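Local structure of putative TOXIN related protein (Parabacteroides distasonis ATCC 8503, 3K0Y) at residues A[44-49]-A[81-86]; A[106-111]-A[197-202]. The protein is of unknown function, a putative toxin-related protein of the NigD-like family built from an OB domain followed by a beta-sandwich domain. All coordinates share one frame; numbering follows the deposited sequence.

Contact 1: residues A[44-49]-A[81-86]; sequences PNYQPK and IHNILT
Tyr46 reaches from the loop 44-49 to strand 81-86 and meets it in two ways, with its hydroxyl and with the face of its ring. The hydroxyl donates a hydrogen bond to the amide of Asn83, Tyr46 OH to Asn83 OD1 being 2.7 Å. The donor lies in the carbonyl plane on a lone pair, with a C=O...donor angle of 131°, and the two side chains meet head-on, ring and amide planes nearly perpendicular. Over one face of the ring lies Ile81, whose CD1 is 3.9 Å from the Tyr46 ring centroid in a CH-pi contact, offset toward the rim, while Ile81 CG2 reaches Tyr46 CD1 at 3.8 Å. Tyrosine suits this place because it offers an apolar face to the isoleucine and a polar end to the asparagine. Its CG stands anti to the backbone N (chi1 177°), which sends the ring across to the strand.

A water joins the other end of the amide to the loop. This water donates to Gln47 O at 2.7 Å. The same water accepts from Asn83 ND2 at 3.1 Å and also from Lys49 NZ. Lys49 and Asn83 thus meet through the water rather than by a direct bond.

Further out, Val18 of strand 11-22 and Tyr26 of strand 25-30 pack on Tyr46, and Ala54 of strand 52-62 touches Ile81 and Asn83. With OD1 accepting and ND2 donating, both ends of the amide are engaged, which fixes its flip and ties the loop to the strand through a polar, water-linked side next to the apolar Ile81 contact.

Contact 2: residues A[106-111]-A[197-202]; sequences VSIYNN and QAYKLK
Tyr199, on strand 197-202, points its hydroxyl into the backbone of 106-111 and donates a hydrogen bond to a main-chain carbonyl, Tyr199 OH to Ile108 O being 2.7 Å. The acceptor lies at the edge of the ring, in its plane, whereas the donor is tilted 26° from the carbonyl plane, with a C=O...donor angle of 146°. A tyrosine suits this position because its length carries a donor from the strand to the neighbouring segment.

The buried part lies on the Ile108 side. Ile108 CG2 is 4.0 Å from Tyr199 CE2, the two side chains lying alongside and running antiparallel. Being branched and apolar, Ile108 also fits among Tyr190, Phe152, Phe124 and Met113.

At the CE1 edge Asn110 approaches at least as closely but lies exposed to solvent. It leans its amide obliquely against the ring, planes 69° apart, with ND2 3.5 Å from Tyr199 CE1 and OD1 3.4 Å from the same carbon, in contact without a hydrogen bond to the tyrosine. A polar amide is at home on this solvent-exposed side.

Ile108, from the segment before strand 113-116, inserts between strands 149-155 and 184-192 of one sheet and strand 119-128 of the other, while Tyr199 of the outermost strand 195-203 bonds its backbone. This is consistent with the NigD-like C-terminal beta-sandwich domain.

Overall arrangement
Contacts 1 and 2 belong to different domains, the NigD-like OB domain and the beta-sandwich domain, with centres 26 Å apart on opposite sides of the chain's centre. They hold different elements: contact 1 joins a loop to the long strand 74-88, which also pairs with strand 163-172, whereas contact 2 joins a segment to the outermost strand 195-203. Both are partly buried and hinge on a tyrosine hydroxyl, but in contact 1 the tyrosine comes from the loop and bonds a side-chain amide whose nitrogen end is held by a water, while in contact 2 it comes from the strand and bonds a backbone carbonyl. In each, the tyrosine touches both a buried isoleucine and a more exposed asparagine.

Contact 1: residues A[44-49]-A[81-86]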
ATOM      1  N   PRO A  44       8.635  13.207 -18.906  1.00 46.64           N
ATOM      2  CA  PRO A  44       7.574  13.043 -19.892  1.00 46.05           C
ATOM      3  C   PRO A  44       7.421  11.613 -20.428  1.00 45.65           C
ATOM      4  O   PRO A  44       6.400  11.316 -21.051  1.00 45.48           O
ATOM      5  CB  PRO A  44       7.972  14.017 -21.008  1.00 45.99           C
ATOM      6  CG  PRO A  44       9.460  14.151 -20.861  1.00 46.29           C
ATOM      7  CD  PRO A  44       9.710  14.090 -19.379  1.00 46.61           C
ATOM      8  N   ASN A  45       8.407  10.744 -20.176  1.00 45.12           N
ATOM      9  CA  ASN A  45       8.395   9.375 -20.681  1.00 44.83           C
ATOM     10  C   ASN A  45       7.919   8.374 -19.637  1.00 45.20           C
ATOM     11  O   ASN A  45       8.074   7.184 -19.809  1.00 45.79           O
ATOM     12  CB  ASN A  45       9.796   8.987 -21.194  1.00 44.89           C
ATOM     13  CG  ASN A  45      10.232   9.817 -22.383  1.00 43.73           C
ATOM     14  OD1 ASN A  45       9.426  10.142 -23.231  1.00 39.67           O
ATOM     15  ND2 ASN A  45      11.506  10.181 -22.429  1.00 43.34           N
ATOM     16  N   TYR A  46       7.325   8.872 -18.563  1.00 45.62           N
ATOM     17  CA  TYR A  46       6.761   8.054 -17.501  1.00 45.72           C
ATOM     18  C   TYR A  46       5.622   7.230 -18.078  1.00 46.36           C
ATOM     19  O   TYR A  46       4.792   7.757 -18.814  1.00 46.45           O
ATOM     20  CB  TYR A  46       6.222   8.977 -16.377  1.00 45.39           C
ATOM     21  CG  TYR A  46       5.563   8.216 -15.259  1.00 43.83           C
ATOM     22  CD1 TYR A  46       6.328   7.535 -14.314  1.00 42.07           C
ATOM     23  CD2 TYR A  46       4.187   8.124 -15.175  1.00 42.06           C
ATOM     24  CE1 TYR A  46       5.728   6.796 -13.307  1.00 42.03           C
ATOM     25  CE2 TYR A  46       3.584   7.398 -14.161  1.00 42.12           C
ATOM     26  CZ  TYR A  46       4.369   6.722 -13.236  1.00 41.86           C
ATOM     27  OH  TYR A  46       3.776   6.005 -12.204  1.00 43.44           O
ATOM     28  N   GLN A  47       5.568   5.959 -17.733  1.00 47.10           N
ATOM     29  CA  GLN A  47       4.517   5.091 -18.237  1.00 49.33           C
ATOM     30  C   GLN A  47       3.476   4.826 -17.133  1.00 48.95           C
ATOM     31  O   GLN A  47       3.744   4.111 -16.190  1.00 48.56           O
ATOM     32  CB  GLN A  47       5.107   3.785 -18.778  1.00 50.66           C
ATOM     33  CG  GLN A  47       4.062   2.794 -19.371  1.00 54.78           C
ATOM     34  CD  GLN A  47       3.354   3.311 -20.648  1.00 59.63           C
ATOM     35  OE1 GLN A  47       2.112   3.340 -20.700  1.00 62.32           O
ATOM     36  NE2 GLN A  47       4.134   3.726 -21.666  1.00 60.54           N
ATOM     37  N   PRO A  48       2.311   5.475 -17.228  1.00 48.25           N
ATOM     38  CA  PRO A  48       1.320   5.244 -16.214  1.00 48.71           C
ATOM     39  C   PRO A  48       0.715   3.872 -16.376  1.00 48.74           C
ATOM     40  O   PRO A  48       0.592   3.385 -17.506  1.00 49.75           O
ATOM     41  CB  PRO A  48       0.299   6.361 -16.445  1.00 48.94           C
ATOM     42  CG  PRO A  48       0.477   6.757 -17.907  1.00 48.70           C
ATOM     43  CD  PRO A  48       1.875   6.413 -18.272  1.00 47.85           C
ATOM     44  N   LYS A  49       0.434   3.230 -15.249  1.00 49.05           N
ATOM     45  CA  LYS A  49      -0.161   1.917 -15.206  1.00 50.87           C
ATOM     46  C   LYS A  49      -1.425   1.956 -14.349  1.00 50.42           C
ATOM     47  O   LYS A  49      -1.517   2.759 -13.429  1.00 50.28           O
ATOM     48  CB  LYS A  49       0.809   0.897 -14.612  1.00 51.75           C
ATOM     49  CG  LYS A  49       2.034   0.580 -15.454  1.00 55.74           C
ATOM     50  CD  LYS A  49       3.191   0.123 -14.510  1.00 61.05           C
ATOM     51  CE  LYS A  49       4.517  -0.056 -15.285  1.00 63.99           C
ATOM     52  NZ  LYS A  49       5.654   0.378 -14.391  1.00 65.06           N
ATOM     53  N   ILE A  81       8.589  11.429  -9.700  1.00 46.38           N
ATOM     54  CA  ILE A  81       7.571  10.430  -9.430  1.00 46.04           C
ATOM     55  C   ILE A  81       8.301   9.090  -9.335  1.00 45.81           C
ATOM     56  O   ILE A  81       8.997   8.667 -10.280  1.00 45.05           O
ATOM     57  CB  ILE A  81       6.455  10.466 -10.510  1.00 45.57           C
ATOM     58  CG1 ILE A  81       5.454   9.332 -10.307  1.00 44.54           C
ATOM     59  CG2 ILE A  81       7.087  10.414 -11.918  1.00 44.30           C
ATOM     60  CD1 ILE A  81       4.151   9.569 -11.009  1.00 44.22           C
ATOM     61  N   HIS A  82       8.203   8.492  -8.152  1.00 45.72           N
ATOM     62  CA  HIS A  82       8.863   7.236  -7.832  0.50 45.25           C
ATOM     63  C   HIS A  82       7.806   6.195  -7.489  1.00 44.83           C
ATOM     64  O   HIS A  82       7.159   6.296  -6.458  1.00 43.61           O
ATOM     65  CB  HIS A  82       9.791   7.433  -6.631  0.50 45.30           C
ATOM     66  CG  HIS A  82      10.614   8.682  -6.695  0.50 46.15           C
ATOM     67  ND1 HIS A  82      11.631   8.853  -7.601  0.50 46.66           N
ATOM     68  CD2 HIS A  82      10.584   9.813  -5.941  0.50 45.99           C
ATOM     69  CE1 HIS A  82      12.185  10.041  -7.417  0.50 45.53           C
ATOM     70  NE2 HIS A  82      11.574  10.633  -6.408  0.50 44.47           N
ATOM     71  N   ASN A  83       7.624   5.201  -8.352  1.00 44.20           N
ATOM     72  CA  ASN A  83       6.637   4.172  -8.085  1.00 43.01           C
ATOM     73  C   ASN A  83       6.874   3.465  -6.753  1.00 42.98           C
ATOM     74  O   ASN A  83       8.004   3.245  -6.327  1.00 41.44           O
ATOM     75  CB  ASN A  83       6.631   3.156  -9.204  1.00 43.12           C
ATOM     76  CG  ASN A  83       6.022   3.709 -10.476  1.00 43.10           C
ATOM     77  OD1 ASN A  83       5.522   4.844 -10.492  1.00 42.42           O
ATOM     78  ND2 ASN A  83       6.062   2.919 -11.551  1.00 41.82           N
ATOM     79  N   ILE A  84       5.771   3.156  -6.094  1.00 42.98           N
ATOM     80  CA  ILE A  84       5.769   2.399  -4.872  1.00 43.34           C
ATOM     81  C   ILE A  84       5.300   0.994  -5.292  1.00 41.99           C
ATOM     82  O   ILE A  84       4.335   0.854  -6.040  1.00 42.03           O
ATOM     83  CB  ILE A  84       4.820   3.037  -3.840  1.00 43.36           C
ATOM     84  CG1 ILE A  84       5.395   4.357  -3.347  1.00 46.17           C
ATOM     85  CG2 ILE A  84       4.533   2.068  -2.681  1.00 43.51           C
ATOM     86  CD1 ILE A  84       4.395   5.242  -2.559  1.00 41.57           C
ATOM     87  N   LEU A  85       5.989  -0.040  -4.834  1.00 40.94           N
ATOM     88  CA  LEU A  85       5.527  -1.400  -5.089  1.00 40.70           C
ATOM     89  C   LEU A  85       4.021  -1.533  -4.703  1.00 41.05           C
ATOM     90  O   LEU A  85       3.652  -1.326  -3.547  1.00 40.18           O
ATOM     91  CB  LEU A  85       6.363  -2.409  -4.298  1.00 39.36           C
ATOM     92  CG  LEU A  85       5.900  -3.844  -4.390  1.00 40.24           C
ATOM     93  CD1 LEU A  85       6.112  -4.399  -5.939  1.00 43.03           C
ATOM     94  CD2 LEU A  85       6.609  -4.733  -3.409  1.00 40.89           C
ATOM     95  N   THR A  86       3.181  -1.863  -5.682  1.00 41.06           N
ATOM     96  CA  THR A  86       1.733  -1.956  -5.522  1.00 40.58           C
ATOM     97  C   THR A  86       1.230  -3.341  -5.921  1.00 41.22           C
ATOM     98  O   THR A  86       1.422  -3.750  -7.042  1.00 41.74           O
ATOM     99  CB  THR A  86       1.044  -0.834  -6.331  1.00 40.81           C
ATOM    100  OG1 THR A  86       1.597   0.433  -5.881  1.00 41.68           O
ATOM    101  CG2 THR A  86      -0.485  -0.855  -6.083  1.00 39.25           C
TER
HETATM  102  O   HOH W   1       5.753   3.400 -14.609  1.00 45.43           O

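Contact 2: residues A[106-111]-A[197-202]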
ATOM      1  N   VAL A 106      10.036  -7.061  10.751  1.00 43.33           N
ATOM      2  CA  VAL A 106      10.119  -5.681  10.298  1.00 42.68           C
ATOM      3  C   VAL A 106       9.765  -4.743  11.455  1.00 44.39           C
ATOM      4  O   VAL A 106       9.252  -5.162  12.516  1.00 44.09           O
ATOM      5  CB  VAL A 106       9.134  -5.419   9.145  1.00 42.65           C
ATOM      6  CG1 VAL A 106       9.374  -6.422   7.917  1.00 41.44           C
ATOM      7  CG2 VAL A 106       7.698  -5.478   9.650  1.00 39.31           C
ATOM      8  N   SER A 107       9.971  -3.462  11.190  1.00 45.27           N
ATOM      9  CA  SER A 107       9.608  -2.376  12.085  1.00 46.23           C
ATOM     10  C   SER A 107       8.534  -1.475  11.413  1.00 45.68           C
ATOM     11  O   SER A 107       8.765  -0.962  10.316  1.00 45.71           O
ATOM     12  CB  SER A 107      10.884  -1.575  12.284  1.00 46.12           C
ATOM     13  OG  SER A 107      10.698  -0.568  13.206  1.00 50.74           O
ATOM     14  N   ILE A 108       7.359  -1.329  12.017  1.00 44.48           N
ATOM     15  CA  ILE A 108       6.372  -0.359  11.550  1.00 43.43           C
ATOM     16  C   ILE A 108       5.910   0.546  12.728  1.00 43.53           C
ATOM     17  O   ILE A 108       5.395   0.066  13.698  1.00 44.81           O
ATOM     18  CB  ILE A 108       5.155  -1.048  10.939  1.00 43.35           C
ATOM     19  CG1 ILE A 108       5.546  -2.065   9.829  1.00 42.95           C
ATOM     20  CG2 ILE A 108       4.212  -0.045  10.325  1.00 40.79           C
ATOM     21  CD1 ILE A 108       4.363  -2.917   9.353  1.00 38.24           C
ATOM     22  N   TYR A 109       6.125   1.841  12.654  1.00 42.69           N
ATOM     23  CA  TYR A 109       5.663   2.716  13.700  1.00 42.58           C
ATOM     24  C   TYR A 109       4.221   3.080  13.398  1.00 43.02           C
ATOM     25  O   TYR A 109       3.751   2.987  12.257  1.00 42.20           O
ATOM     26  CB  TYR A 109       6.501   3.951  13.777  1.00 42.16           C
ATOM     27  CG  TYR A 109       7.835   3.677  14.382  1.00 44.69           C
ATOM     28  CD1 TYR A 109       8.853   2.996  13.664  1.00 45.08           C
ATOM     29  CD2 TYR A 109       8.084   4.034  15.693  1.00 44.13           C
ATOM     30  CE1 TYR A 109      10.101   2.732  14.268  1.00 46.60           C
ATOM     31  CE2 TYR A 109       9.290   3.788  16.275  1.00 47.17           C
ATOM     32  CZ  TYR A 109      10.306   3.134  15.572  1.00 46.83           C
ATOM     33  OH  TYR A 109      11.476   2.914  16.261  1.00 48.68           O
ATOM     34  N   ASN A 110       3.502   3.363  14.453  1.00 44.70           N
ATOM     35  CA  ASN A 110       2.192   4.019  14.373  1.00 46.39           C
ATOM     36  C   ASN A 110       2.276   5.276  13.468  1.00 46.23           C
ATOM     37  O   ASN A 110       3.168   6.161  13.610  1.00 48.89           O
ATOM     38  CB  ASN A 110       1.736   4.420  15.769  1.00 45.91           C
ATOM     39  CG  ASN A 110       1.366   3.228  16.634  1.00 48.42           C
ATOM     40  OD1 ASN A 110       2.236   2.493  17.186  1.00 47.14           O
ATOM     41  ND2 ASN A 110       0.056   2.973  16.713  1.00 47.48           N
ATOM     42  N   ASN A 111       1.383   5.292  12.511  1.00 45.41           N
ATOM     43  CA  ASN A 111       1.199   6.396  11.547  1.00 44.41           C
ATOM     44  C   ASN A 111       1.897   6.071  10.266  1.00 43.84           C
ATOM     45  O   ASN A 111       1.705   6.784   9.317  1.00 45.46           O
ATOM     46  CB  ASN A 111       1.505   7.797  12.080  1.00 42.81           C
ATOM     47  CG  ASN A 111       0.646   8.134  13.232  1.00 42.57           C
ATOM     48  OD1 ASN A 111      -0.376   7.477  13.471  1.00 42.73           O
ATOM     49  ND2 ASN A 111       1.030   9.118  13.974  1.00 34.82           N
ATOM     50  N   GLN A 197       2.737  -8.247  16.362  1.00 51.73           N
ATOM     51  CA  GLN A 197       1.943  -7.066  16.728  1.00 51.23           C
ATOM     52  C   GLN A 197       0.828  -6.886  15.736  1.00 50.34           C
ATOM     53  O   GLN A 197       0.837  -7.501  14.680  1.00 50.43           O
ATOM     54  CB  GLN A 197       2.723  -5.758  16.700  1.00 51.18           C
ATOM     55  CG  GLN A 197       4.188  -5.852  16.742  1.00 53.80           C
ATOM     56  CD  GLN A 197       4.744  -5.588  18.090  1.00 57.32           C
ATOM     57  OE1 GLN A 197       5.901  -5.140  18.236  1.00 62.39           O
ATOM     58  NE2 GLN A 197       3.955  -5.858  19.092  1.00 58.02           N
ATOM     59  N   ALA A 198      -0.060  -5.962  16.056  1.00 48.64           N
ATOM     60  CA  ALA A 198      -1.296  -5.699  15.332  1.00 49.47           C
ATOM     61  C   ALA A 198      -1.514  -4.189  15.212  1.00 50.30           C
ATOM     62  O   ALA A 198      -1.199  -3.414  16.117  1.00 49.12           O
ATOM     63  CB  ALA A 198      -2.498  -6.288  16.061  1.00 48.90           C
ATOM     64  N   TYR A 199      -2.077  -3.768  14.096  1.00 50.67           N
ATOM     65  CA  TYR A 199      -2.541  -2.418  14.007  1.00 51.61           C
ATOM     66  C   TYR A 199      -3.971  -2.482  13.538  1.00 51.01           C
ATOM     67  O   TYR A 199      -4.307  -3.319  12.743  1.00 50.24           O
ATOM     68  CB  TYR A 199      -1.655  -1.580  13.085  1.00 52.02           C
ATOM     69  CG  TYR A 199      -0.384  -1.091  13.770  1.00 55.26           C
ATOM     70  CD1 TYR A 199      -0.339  -0.729  15.169  1.00 54.29           C
ATOM     71  CD2 TYR A 199       0.800  -1.037  13.043  1.00 54.46           C
ATOM     72  CE1 TYR A 199       0.899  -0.294  15.758  1.00 53.67           C
ATOM     73  CE2 TYR A 199       1.989  -0.671  13.624  1.00 58.34           C
ATOM     74  CZ  TYR A 199       2.048  -0.272  14.961  1.00 54.88           C
ATOM     75  OH  TYR A 199       3.309   0.116  15.356  1.00 53.42           O
ATOM     76  N   LYS A 200      -4.809  -1.610  14.095  1.00 50.69           N
ATOM     77  CA  LYS A 200      -6.231  -1.609  13.829  1.00 50.67           C
ATOM     78  C   LYS A 200      -6.618  -0.351  13.133  1.00 49.07           C
ATOM     79  O   LYS A 200      -6.456   0.731  13.689  1.00 50.14           O
ATOM     80  CB  LYS A 200      -7.020  -1.674  15.108  1.00 51.12           C
ATOM     81  CG  LYS A 200      -6.985  -2.955  15.810  1.00 56.26           C
ATOM     82  CD  LYS A 200      -8.200  -3.082  16.761  1.00 62.20           C
ATOM     83  CE  LYS A 200      -8.264  -4.493  17.374  1.00 64.20           C
ATOM     84  NZ  LYS A 200      -9.043  -4.476  18.637  1.00 67.31           N
ATOM     85  N   LEU A 201      -7.173  -0.478  11.950  1.00 47.85           N
ATOM     86  CA  LEU A 201      -7.587   0.671  11.189  1.00 49.01           C
ATOM     87  C   LEU A 201      -9.078   0.539  10.870  1.00 50.14           C
ATOM     88  O   LEU A 201      -9.654  -0.540  10.884  1.00 49.95           O
ATOM     89  CB  LEU A 201      -6.788   0.793   9.874  1.00 48.66           C
ATOM     90  CG  LEU A 201      -5.273   0.574   9.869  1.00 50.55           C
ATOM     91  CD1 LEU A 201      -4.956  -0.922   9.815  1.00 51.59           C
ATOM     92  CD2 LEU A 201      -4.565   1.229   8.639  1.00 52.95           C
ATOM     93  N   LYS A 202      -9.679   1.668  10.551  1.00 50.68           N
ATOM     94  CA  LYS A 202     -11.071   1.725  10.128  1.00 50.40           C
ATOM     95  C   LYS A 202     -11.051   1.598   8.629  1.00 49.07           C
ATOM     96  O   LYS A 202     -10.233   2.233   7.996  1.00 49.01           O
ATOM     97  CB  LYS A 202     -11.688   3.076  10.525  1.00 49.89           C
ATOM     98  CG  LYS A 202     -11.799   3.295  11.991  1.00 51.00           C
ATOM     99  CD  LYS A 202     -12.847   2.406  12.558  1.00 54.04           C
ATOM    100  CE  LYS A 202     -13.162   2.705  14.019  1.00 55.22           C
ATOM    101  NZ  LYS A 202     -13.792   1.522  14.711  1.00 51.26           N
TER